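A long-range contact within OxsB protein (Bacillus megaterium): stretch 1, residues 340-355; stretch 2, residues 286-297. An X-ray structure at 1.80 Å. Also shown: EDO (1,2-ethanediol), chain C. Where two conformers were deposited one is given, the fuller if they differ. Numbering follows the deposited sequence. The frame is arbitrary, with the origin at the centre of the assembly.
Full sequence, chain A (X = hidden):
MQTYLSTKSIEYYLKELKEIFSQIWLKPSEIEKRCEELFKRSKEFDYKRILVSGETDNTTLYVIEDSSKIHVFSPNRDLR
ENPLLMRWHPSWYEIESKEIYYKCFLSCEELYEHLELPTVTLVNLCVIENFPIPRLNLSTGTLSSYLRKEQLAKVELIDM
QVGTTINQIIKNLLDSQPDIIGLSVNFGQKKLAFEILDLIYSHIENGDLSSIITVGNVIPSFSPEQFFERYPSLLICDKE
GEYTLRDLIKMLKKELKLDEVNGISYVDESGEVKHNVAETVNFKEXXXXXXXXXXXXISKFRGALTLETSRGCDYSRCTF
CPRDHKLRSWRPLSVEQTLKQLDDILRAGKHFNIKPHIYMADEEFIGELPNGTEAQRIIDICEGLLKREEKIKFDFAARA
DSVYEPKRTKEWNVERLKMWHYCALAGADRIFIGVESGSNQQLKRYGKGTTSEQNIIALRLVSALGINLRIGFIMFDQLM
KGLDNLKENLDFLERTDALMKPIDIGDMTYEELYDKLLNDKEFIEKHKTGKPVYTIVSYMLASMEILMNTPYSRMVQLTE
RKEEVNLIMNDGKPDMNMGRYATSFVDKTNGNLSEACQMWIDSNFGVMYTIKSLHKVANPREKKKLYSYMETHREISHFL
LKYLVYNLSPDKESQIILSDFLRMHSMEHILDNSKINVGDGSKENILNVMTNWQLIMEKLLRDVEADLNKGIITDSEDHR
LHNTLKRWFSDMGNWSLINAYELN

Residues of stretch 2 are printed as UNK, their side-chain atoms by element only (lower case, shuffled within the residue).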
ATOM      1  N   LYS A 340      -9.666  16.536   7.641  1.00 24.92           N
ATOM      2  CA  LYS A 340      -8.545  17.323   8.147  1.00 27.73           C
ATOM      3  C   LYS A 340      -7.218  16.776   7.636  1.00 25.81           C
ATOM      4  O   LYS A 340      -6.357  17.532   7.161  1.00 23.36           O
ATOM      5  CB  LYS A 340      -8.541  17.335   9.679  1.00 25.71           C
ATOM      6  CG  LYS A 340      -7.185  17.832  10.227  1.00 27.56           C
ATOM      7  CD  LYS A 340      -7.030  17.562  11.709  1.00 33.40           C
ATOM      8  CE  LYS A 340      -5.759  18.185  12.278  1.00 28.69           C
ATOM      9  NZ  LYS A 340      -4.492  17.617  11.706  1.00 24.66           N
ATOM     10  N   GLN A 341      -7.024  15.458   7.736  1.00 24.32           N
ATOM     11  CA  GLN A 341      -5.754  14.884   7.311  1.00 23.77           C
ATOM     12  C   GLN A 341      -5.560  15.042   5.807  1.00 21.57           C
ATOM     13  O   GLN A 341      -4.444  15.300   5.341  1.00 24.65           O
ATOM     14  CB  GLN A 341      -5.675  13.406   7.725  1.00 22.20           C
ATOM     15  CG  GLN A 341      -5.616  13.266   9.267  1.00 21.57           C
ATOM     16  CD  GLN A 341      -5.217  11.881   9.734  1.00 23.41           C
ATOM     17  OE1 GLN A 341      -4.538  11.136   9.023  1.00 23.03           O
ATOM     18  NE2 GLN A 341      -5.628  11.535  10.952  1.00 22.95           N
ATOM     19  N   LEU A 342      -6.633  14.885   5.029  1.00 23.00           N
ATOM     20  CA  LEU A 342      -6.520  15.117   3.587  1.00 24.76           C
ATOM     21  C   LEU A 342      -6.130  16.564   3.308  1.00 25.45           C
ATOM     22  O   LEU A 342      -5.253  16.836   2.470  1.00 24.86           O
ATOM     23  CB  LEU A 342      -7.839  14.761   2.893  1.00 25.74           C
ATOM     24  CG  LEU A 342      -8.140  13.251   2.737  1.00 24.58           C
ATOM     25  CD1 LEU A 342      -9.605  13.070   2.367  1.00 25.05           C
ATOM     26  CD2 LEU A 342      -7.211  12.580   1.695  1.00 27.01           C
ATOM     27  N   ASP A 343      -6.754  17.503   4.019  1.00 25.51           N
ATOM     28  CA  ASP A 343      -6.415  18.915   3.851  1.00 28.66           C
ATOM     29  C   ASP A 343      -4.949  19.177   4.170  1.00 30.69           C
ATOM     30  O   ASP A 343      -4.271  19.904   3.432  1.00 26.01           O
ATOM     31  CB  ASP A 343      -7.326  19.776   4.725  1.00 30.41           C
ATOM     32  CG  ASP A 343      -7.017  21.260   4.598  1.00 38.67           C
ATOM     33  OD1 ASP A 343      -7.391  21.851   3.568  1.00 34.60           O
ATOM     34  OD2 ASP A 343      -6.395  21.829   5.523  1.00 37.31           O
ATOM     35  N   ASP A 344      -4.441  18.588   5.264  1.00 24.18           N
ATOM     36  CA  ASP A 344      -3.043  18.767   5.648  1.00 25.85           C
ATOM     37  C   ASP A 344      -2.097  18.270   4.567  1.00 25.38           C
ATOM     38  O   ASP A 344      -1.160  18.975   4.170  1.00 25.89           O
ATOM     39  CB  ASP A 344      -2.727  18.023   6.952  1.00 23.36           C
ATOM     40  CG  ASP A 344      -3.403  18.619   8.163  1.00 25.13           C
ATOM     41  OD1 ASP A 344      -3.869  19.772   8.083  1.00 30.86           O
ATOM     42  OD2 ASP A 344      -3.482  17.918   9.209  1.00 26.15           O
ATOM     43  N   ILE A 345      -2.319  17.041   4.100  0.50 22.64           N
ATOM     44  CA  ILE A 345      -1.415  16.440   3.135  0.50 23.30           C
ATOM     45  C   ILE A 345      -1.464  17.203   1.818  0.50 23.49           C
ATOM     46  O   ILE A 345      -0.429  17.442   1.182  0.50 25.09           O
ATOM     47  CB  ILE A 345      -1.766  14.953   2.962  0.50 23.34           C
ATOM     48  CG1 ILE A 345      -1.462  14.201   4.257  0.50 24.38           C
ATOM     49  CG2 ILE A 345      -1.003  14.345   1.800  0.50 19.23           C
ATOM     50  CD1 ILE A 345      -2.167  12.889   4.354  0.50 21.97           C
ATOM     51  N   LEU A 346      -2.660  17.622   1.408  1.00 25.21           N
ATOM     52  CA  LEU A 346      -2.812  18.340   0.144  1.00 27.90           C
ATOM     53  C   LEU A 346      -2.153  19.712   0.220  1.00 28.77           C
ATOM     54  O   LEU A 346      -1.495  20.156  -0.735  1.00 27.47           O
ATOM     55  CB  LEU A 346      -4.292  18.471  -0.200  1.00 27.07           C
ATOM     56  CG  LEU A 346      -4.981  17.175  -0.647  1.00 25.16           C
ATOM     57  CD1 LEU A 346      -6.484  17.353  -0.569  1.00 24.69           C
ATOM     58  CD2 LEU A 346      -4.519  16.786  -2.066  1.00 29.83           C
ATOM     59  N   ARG A 347      -2.305  20.388   1.353  1.00 25.79           N
ATOM     60  CA  ARG A 347      -1.679  21.697   1.515  1.00 26.84           C
ATOM     61  C   ARG A 347      -0.162  21.577   1.503  1.00 30.96           C
ATOM     62  O   ARG A 347       0.536  22.376   0.851  1.00 28.88           O
ATOM     63  CB  ARG A 347      -2.181  22.349   2.807  1.00 25.30           C
ATOM     64  CG  ARG A 347      -1.619  23.765   3.011  1.00 31.08           C
ATOM     65  CD  ARG A 347      -2.337  24.538   4.121  1.00 31.28           C
ATOM     66  NE  ARG A 347      -2.021  24.005   5.439  1.00 33.37           N
ATOM     67  CZ  ARG A 347      -0.894  24.255   6.096  1.00 39.08           C
ATOM     68  NH1 ARG A 347       0.043  25.045   5.555  1.00 36.51           N
ATOM     69  NH2 ARG A 347      -0.703  23.721   7.299  1.00 35.36           N
ATOM     70  N   ALA A 348       0.368  20.575   2.204  1.00 25.58           N
ATOM     71  CA  ALA A 348       1.806  20.359   2.209  1.00 28.01           C
ATOM     72  C   ALA A 348       2.305  19.927   0.839  1.00 30.11           C
ATOM     73  O   ALA A 348       3.393  20.334   0.420  1.00 29.68           O
ATOM     74  CB  ALA A 348       2.182  19.314   3.258  1.00 28.01           C
ATOM     75  N   GLY A 349       1.545  19.076   0.140  1.00 26.55           N
ATOM     76  CA  GLY A 349       1.955  18.684  -1.203  1.00 29.56           C
ATOM     77  C   GLY A 349       2.009  19.868  -2.157  1.00 27.66           C
ATOM     78  O   GLY A 349       2.945  20.002  -2.949  1.00 31.23           O
ATOM     79  N   LYS A 350       1.025  20.762  -2.057  1.00 32.03           N
ATOM     80  CA  LYS A 350       0.983  21.942  -2.915  1.00 35.41           C
ATOM     81  C   LYS A 350       2.188  22.842  -2.680  1.00 38.90           C
ATOM     82  O   LYS A 350       2.712  23.452  -3.623  1.00 33.12           O
ATOM     83  CB  LYS A 350      -0.314  22.704  -2.667  1.00 33.34           C
ATOM     84  CG  LYS A 350      -0.522  23.913  -3.574  1.00 43.42           C
ATOM     85  CD  LYS A 350      -1.727  24.727  -3.109  1.00 49.06           C
ATOM     86  CE  LYS A 350      -2.147  25.759  -4.147  1.00 57.10           C
ATOM     87  NZ  LYS A 350      -2.778  25.130  -5.341  1.00 58.82           N
ATOM     88  N   HIS A 351       2.637  22.947  -1.426  1.00 30.13           N
ATOM     89  CA  HIS A 351       3.840  23.710  -1.120  1.00 32.49           C
ATOM     90  C   HIS A 351       5.038  23.209  -1.906  1.00 39.24           C
ATOM     91  O   HIS A 351       5.913  23.999  -2.278  1.00 35.14           O
ATOM     92  CB  HIS A 351       4.142  23.642   0.379  1.00 31.59           C
ATOM     93  CG  HIS A 351       5.467  24.229   0.743  1.00 30.62           C
ATOM     94  ND1 HIS A 351       5.674  25.589   0.829  1.00 33.32           N
ATOM     95  CD2 HIS A 351       6.664  23.648   1.002  1.00 32.55           C
ATOM     96  CE1 HIS A 351       6.933  25.820   1.158  1.00 32.54           C
ATOM     97  NE2 HIS A 351       7.556  24.659   1.265  1.00 34.28           N
ATOM     98  N   PHE A 352       5.103  21.909  -2.169  1.00 32.92           N
ATOM     99  CA  PHE A 352       6.214  21.317  -2.896  1.00 33.10           C
ATOM    100  C   PHE A 352       5.878  21.014  -4.354  1.00 28.93           C
ATOM    101  O   PHE A 352       6.632  20.290  -5.009  1.00 33.19           O
ATOM    102  CB  PHE A 352       6.680  20.035  -2.211  1.00 33.43           C
ATOM    103  CG  PHE A 352       7.326  20.252  -0.883  1.00 34.29           C
ATOM    104  CD1 PHE A 352       8.523  20.949  -0.781  1.00 34.92           C
ATOM    105  CD2 PHE A 352       6.756  19.723   0.267  1.00 34.36           C
ATOM    106  CE1 PHE A 352       9.127  21.133   0.444  1.00 33.44           C
ATOM    107  CE2 PHE A 352       7.358  19.907   1.493  1.00 29.82           C
ATOM    108  CZ  PHE A 352       8.541  20.608   1.584  1.00 32.19           C
ATOM    109  N   ASN A 353       4.744  21.520  -4.848  0.50 29.92           N
ATOM    110  CA  ASN A 353       4.288  21.338  -6.222  0.50 33.99           C
ATOM    111  C   ASN A 353       3.960  19.888  -6.560  0.50 35.61           C
ATOM    112  O   ASN A 353       3.902  19.526  -7.743  0.50 34.67           O
ATOM    113  CB  ASN A 353       5.314  21.899  -7.216  0.50 34.72           C
ATOM    114  CG  ASN A 353       5.516  23.382  -7.048  0.50 35.22           C
ATOM    115  OD1 ASN A 353       4.554  24.138  -6.940  0.50 33.51           O
ATOM    116  ND2 ASN A 353       6.773  23.809  -7.014  0.50 42.17           N
ATOM    117  N   ILE A 354       3.745  19.048  -5.544  1.00 30.30           N
ATOM    118  CA  ILE A 354       3.283  17.677  -5.762  1.00 28.22           C
ATOM    119  C   ILE A 354       1.834  17.738  -6.232  1.00 29.32           C
ATOM    120  O   ILE A 354       1.020  18.475  -5.663  1.00 33.46           O
ATOM    121  CB  ILE A 354       3.398  16.850  -4.469  1.00 31.68           C
ATOM    122  CG1 ILE A 354       4.849  16.801  -3.999  1.00 34.97           C
ATOM    123  CG2 ILE A 354       2.851  15.433  -4.679  1.00 32.26           C
ATOM    124  CD1 ILE A 354       5.042  16.071  -2.692  1.00 36.56           C
ATOM    125  N   LYS A 355       1.498  16.955  -7.257  1.00 37.94           N
ATOM    126  CA  LYS A 355       0.152  17.006  -7.819  1.00 36.97           C
ATOM    127  C   LYS A 355      -0.864  16.467  -6.808  1.00 33.73           C
ATOM    128  O   LYS A 355      -0.555  15.561  -6.036  1.00 32.91           O
ATOM    129  CB  LYS A 355       0.084  16.192  -9.109  1.00 50.97           C
ATOM    130  CG  LYS A 355       0.373  14.707  -8.927  1.00 54.17           C
ATOM    131  CD  LYS A 355       0.380  13.957 -10.263  1.00 57.20           C
ATOM    132  CE  LYS A 355       1.746  14.042 -10.951  1.00 56.66           C
ATOM    133  NZ  LYS A 355       2.776  13.182 -10.295  1.00 54.90           N
ATOM    134  N   UNK A 286      -6.839   8.709  17.718  1.00 26.04           N
ATOM    135  CA  UNK A 286      -5.528   8.874  18.325  1.00 24.61           C
ATOM    136  C   UNK A 286      -4.397   8.976  17.315  1.00 25.06           C
ATOM    137  O   UNK A 286      -3.289   9.333  17.707  1.00 24.69           O
ATOM    138  o   UNK A 286      -4.866   6.098  21.476  1.00 33.69           O
ATOM    139  c   UNK A 286      -6.230   7.765  20.470  1.00 33.31           C
ATOM    140  c   UNK A 286      -5.928   6.740  21.540  1.00 39.28           C
ATOM    141  c   UNK A 286      -5.238   7.734  19.296  1.00 29.19           C
ATOM    142  o   UNK A 286      -6.768   6.580  22.447  1.00 45.42           O
ATOM    143  N   UNK A 287      -4.633   8.660  16.046  1.00 21.66           N
ATOM    144  CA  UNK A 287      -3.560   8.669  15.059  1.00 20.17           C
ATOM    145  C   UNK A 287      -3.803   9.862  14.136  1.00 23.01           C
ATOM    146  O   UNK A 287      -4.770   9.862  13.350  1.00 20.16           O
ATOM    147  c   UNK A 287      -3.195   6.191  15.242  1.00 23.38           C
ATOM    148  c   UNK A 287      -2.362   7.418  13.259  1.00 23.85           C
ATOM    149  c   UNK A 287      -3.478   7.349  14.279  1.00 21.25           C
ATOM    150  N   UNK A 288      -2.987  10.917  14.227  1.00 24.81           N
ATOM    151  CA  UNK A 288      -3.231  12.117  13.419  1.00 21.70           C
ATOM    152  C   UNK A 288      -2.556  12.017  12.061  1.00 22.02           C
ATOM    153  O   UNK A 288      -1.976  10.985  11.711  1.00 21.47           O
ATOM    154  c   UNK A 288      -1.789  11.062  15.077  1.00 21.53           C
ATOM    155  c   UNK A 288      -2.599  13.234  14.265  1.00 23.06           C
ATOM    156  c   UNK A 288      -1.376  12.536  14.863  1.00 21.88           C
ATOM    157  N   UNK A 289      -2.639  13.102  11.290  1.00 21.86           N
ATOM    158  CA  UNK A 289      -1.909  13.277  10.032  1.00 21.84           C
ATOM    159  C   UNK A 289      -0.517  12.657  10.099  1.00 21.66           C
ATOM    160  O   UNK A 289       0.218  12.933  11.048  1.00 20.57           O
ATOM    161  o   UNK A 289      -3.076  15.389   9.781  1.00 21.74           O
ATOM    162  c   UNK A 289      -1.781  14.775   9.728  1.00 20.40           C
ATOM    163  c   UNK A 289      -1.117  15.006   8.340  1.00 24.93           C
ATOM    164  N   UNK A 290      -0.104  11.818   9.143  1.00 21.25           N
ATOM    165  CA  UNK A 290       1.270  11.312   9.166  1.00 20.37           C
ATOM    166  C   UNK A 290       2.267  12.461   9.180  1.00 22.08           C
ATOM    167  O   UNK A 290       2.020  13.529   8.611  1.00 20.72           O
ATOM    168  c   UNK A 290       1.384  10.515   7.858  1.00 24.03           C
ATOM    169  c   UNK A 290      -0.814  11.392   7.926  1.00 22.75           C
ATOM    170  c   UNK A 290       0.304  11.061   7.003  1.00 27.41           C
ATOM    171  N   UNK A 291       3.404  12.221   9.821  1.00 20.90           N
ATOM    172  CA  UNK A 291       4.444  13.241   9.868  1.00 23.79           C
ATOM    173  C   UNK A 291       4.965  13.495   8.457  1.00 28.70           C
ATOM    174  O   UNK A 291       5.088  12.569   7.654  1.00 22.76           O
ATOM    175  c   UNK A 291       5.584  12.796  10.789  1.00 23.10           C
ATOM    176  o   UNK A 291       5.107  12.717  12.141  1.00 22.67           O
ATOM    177  N   UNK A 292       5.287  14.752   8.158  1.00 24.03           N
ATOM    178  CA  UNK A 292       5.634  15.135   6.787  1.00 26.89           C
ATOM    179  C   UNK A 292       7.102  15.533   6.633  1.00 29.15           C
ATOM    180  O   UNK A 292       7.472  16.142   5.613  1.00 24.54           O
ATOM    181  c   UNK A 292       4.711  16.257   6.308  1.00 23.14           C
ATOM    182  c   UNK A 292       3.222  15.885   6.316  1.00 25.36           C
ATOM    183  c   UNK A 292       2.332  17.079   5.988  1.00 26.18           C
ATOM    184  c   UNK A 292       2.939  14.734   5.349  1.00 27.39           C
ATOM    185  N   UNK A 293       7.952  15.134   7.589  1.00 24.96           N
ATOM    186  CA  UNK A 293       9.383  15.461   7.572  1.00 25.53           C
ATOM    187  C   UNK A 293      10.055  15.124   6.238  1.00 29.33           C
ATOM    188  O   UNK A 293      10.955  15.845   5.786  1.00 28.38           O
ATOM    189  o   UNK A 293      10.373  14.846  11.023  1.00 27.22           O
ATOM    190  o   UNK A 293       8.390  15.333  10.223  1.00 27.18           O
ATOM    191  c   UNK A 293       9.578  14.984  10.078  1.00 26.70           C
ATOM    192  c   UNK A 293      10.119  14.696   8.672  1.00 25.68           C
ATOM    193  N   UNK A 294       9.675  13.997   5.629  1.00 28.20           N
ATOM    194  CA  UNK A 294      10.348  13.498   4.427  1.00 23.08           C
ATOM    195  C   UNK A 294       9.732  14.047   3.149  1.00 24.72           C
ATOM    196  O   UNK A 294      10.278  13.823   2.057  1.00 27.18           O
ATOM    197  c   UNK A 294      10.748  11.397   5.788  1.00 31.65           C
ATOM    198  c   UNK A 294      11.263  11.360   3.367  1.00 26.37           C
ATOM    199  c   UNK A 294      10.320  11.952   4.425  1.00 24.35           C
ATOM    200  c   UNK A 294      12.193  11.720   6.182  1.00 31.34           C
ATOM    201  N   UNK A 295       8.640  14.801   3.251  1.00 22.12           N
ATOM    202  CA  UNK A 295       7.857  15.141   2.069  1.00 25.42           C
ATOM    203  C   UNK A 295       8.676  15.952   1.061  1.00 30.89           C
ATOM    204  O   UNK A 295       8.614  15.689  -0.150  1.00 27.10           O
ATOM    205  c   UNK A 295       5.641  16.151   1.312  1.00 28.91           C
ATOM    206  c   UNK A 295       6.596  15.900   2.483  1.00 24.69           C
ATOM    207  c   UNK A 295       5.225  14.820   0.687  1.00 28.07           C
ATOM    208  c   UNK A 295       4.422  16.962   1.738  1.00 28.42           C
ATOM    209  N   UNK A 296       9.454  16.930   1.541  1.00 26.69           N
ATOM    210  CA  UNK A 296      10.294  17.716   0.636  1.00 31.69           C
ATOM    211  C   UNK A 296      11.213  16.860  -0.216  1.00 32.57           C
ATOM    212  O   UNK A 296      11.322  17.066  -1.428  1.00 31.88           O
ATOM    213  N   UNK A 297      11.858  15.866   0.392  1.00 30.21           N
ATOM    214  CA  UNK A 297      12.714  14.978  -0.381  1.00 34.79           C
ATOM    215  C   UNK A 297      11.896  14.066  -1.286  1.00 34.90           C
ATOM    216  O   UNK A 297      12.323  13.749  -2.401  1.00 36.93           O
ATOM    217  c   UNK A 297      15.629  15.639   0.171  1.00 54.14           C
ATOM    218  c   UNK A 297      13.605  14.161   0.552  1.00 34.05           C
ATOM    219  c   UNK A 297      14.698  15.003   1.207  1.00 37.67           C
ATOM    220  o   UNK A 297      16.255  14.882  -0.606  1.00 45.41           O
ATOM    221  o   UNK A 297      15.715  16.888   0.118  1.00 56.69           O
TER
HETATM  222  C1  EDO C 822      -1.461  23.091  10.708  1.00 46.40           C
HETATM  223  O1  EDO C 822      -2.235  22.600   9.601  1.00 49.14           O
HETATM  224  C2  EDO C 822      -2.212  24.227  11.377  1.00 48.12           C
HETATM  225  O2  EDO C 822      -3.464  23.698  11.831  1.00 61.00           O
HETATM  226  O   HOH W   1      -2.818   9.268   9.653  1.00 27.88           O
HETATM  227  O   HOH W   2      -4.772  14.948  12.665  1.00 24.24           O

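Position 286 has three side-chain carbons, the third carrying two oxygens. It touches nothing on stretch 1. A carboxylate on a chain of that length is glutamate, E286.

Position 287 has three side-chain carbons, one carrying the other two. The branch at CB fits valine, V287. It is the first residue after a helix to leave helical phi/psi. Its backbone O accepts a weak hydrogen bond from Q341 NE2 at 3.0 Å, with an N-H...O angle of 135°.

Position 288 has three carbons that close a ring onto the backbone N. This is proline, P288. Its backbone O lies 2.8 Å from water 1, and the same water lies 2.6 Å from Q341 OE1. The water donates to both, so it links the two stretches.

Position 289 has one carbon carrying one oxygen and one carbon. The oxygen is 2.6 Å from D344 OD2. A branched CB with a hydroxyl identifies threonine, T289. T289 OG1 donates the hydrogen bond to D344 OD2. D344 OD2 also forms a salt bridge with K340 NZ at 2.7 Å, so lysine and threonine converge on one acceptor. T289 N donates to water 2 at 3.1 Å, and the water also accepts from K340 NZ at 2.8 Å.

Position 290 is another three-carbon ring closed onto the backbone N, so it is proline, P290. P290 CG packs against I345 CD1 at 4.1 Å.

Position 291 has one carbon, then one oxygen. It makes no contact with stretch 1. This is serine, S291.

Position 292 has four carbons, forked at the second. One terminal carbon lies against A348. The fork identifies leucine, L292. L292 CD1 is 3.5 Å from A348 CB.

Position 293 has two carbons, the second carrying two oxygens. It is aspartate, D293, out of reach of stretch 1.

Position 294 has four carbons, forked at the first, with one arm two carbons long. This is isoleucine, I294. It does not contact stretch 1.

Position 295 again has four carbons forked at the second, and touches A348, G349, F352 and I354. It is leucine, L295. L295 CD2 is 3.6 Å from A348 CB, and L295 CD1 is 3.6 Å from I354 CD1. L295 N bonds to L292 O at 3.0 Å, closing a type I turn.

Position 296 has no side-chain atoms, so it is glycine, G296. G296 CA sits over one face of the F352 ring, 3.5 Å from F352 CZ, in a CH-pi contact. An ideal CB here would be tight, 3.2 Å from F352 CZ.

Position 297 has three carbons, the third carrying two oxygens. It is glutamate, E297, with CB pointing away from stretch 1.

The contact has a polar part and an apolar part. Near the start of stretch 1, T289 and two waters tie the loop to K340, Q341 and D344. Further along, L292 and L295 both pack on the CB of A348. F352 and I354 extend this packing.

Stretch 2 286-297: EVPTPSLDILGE
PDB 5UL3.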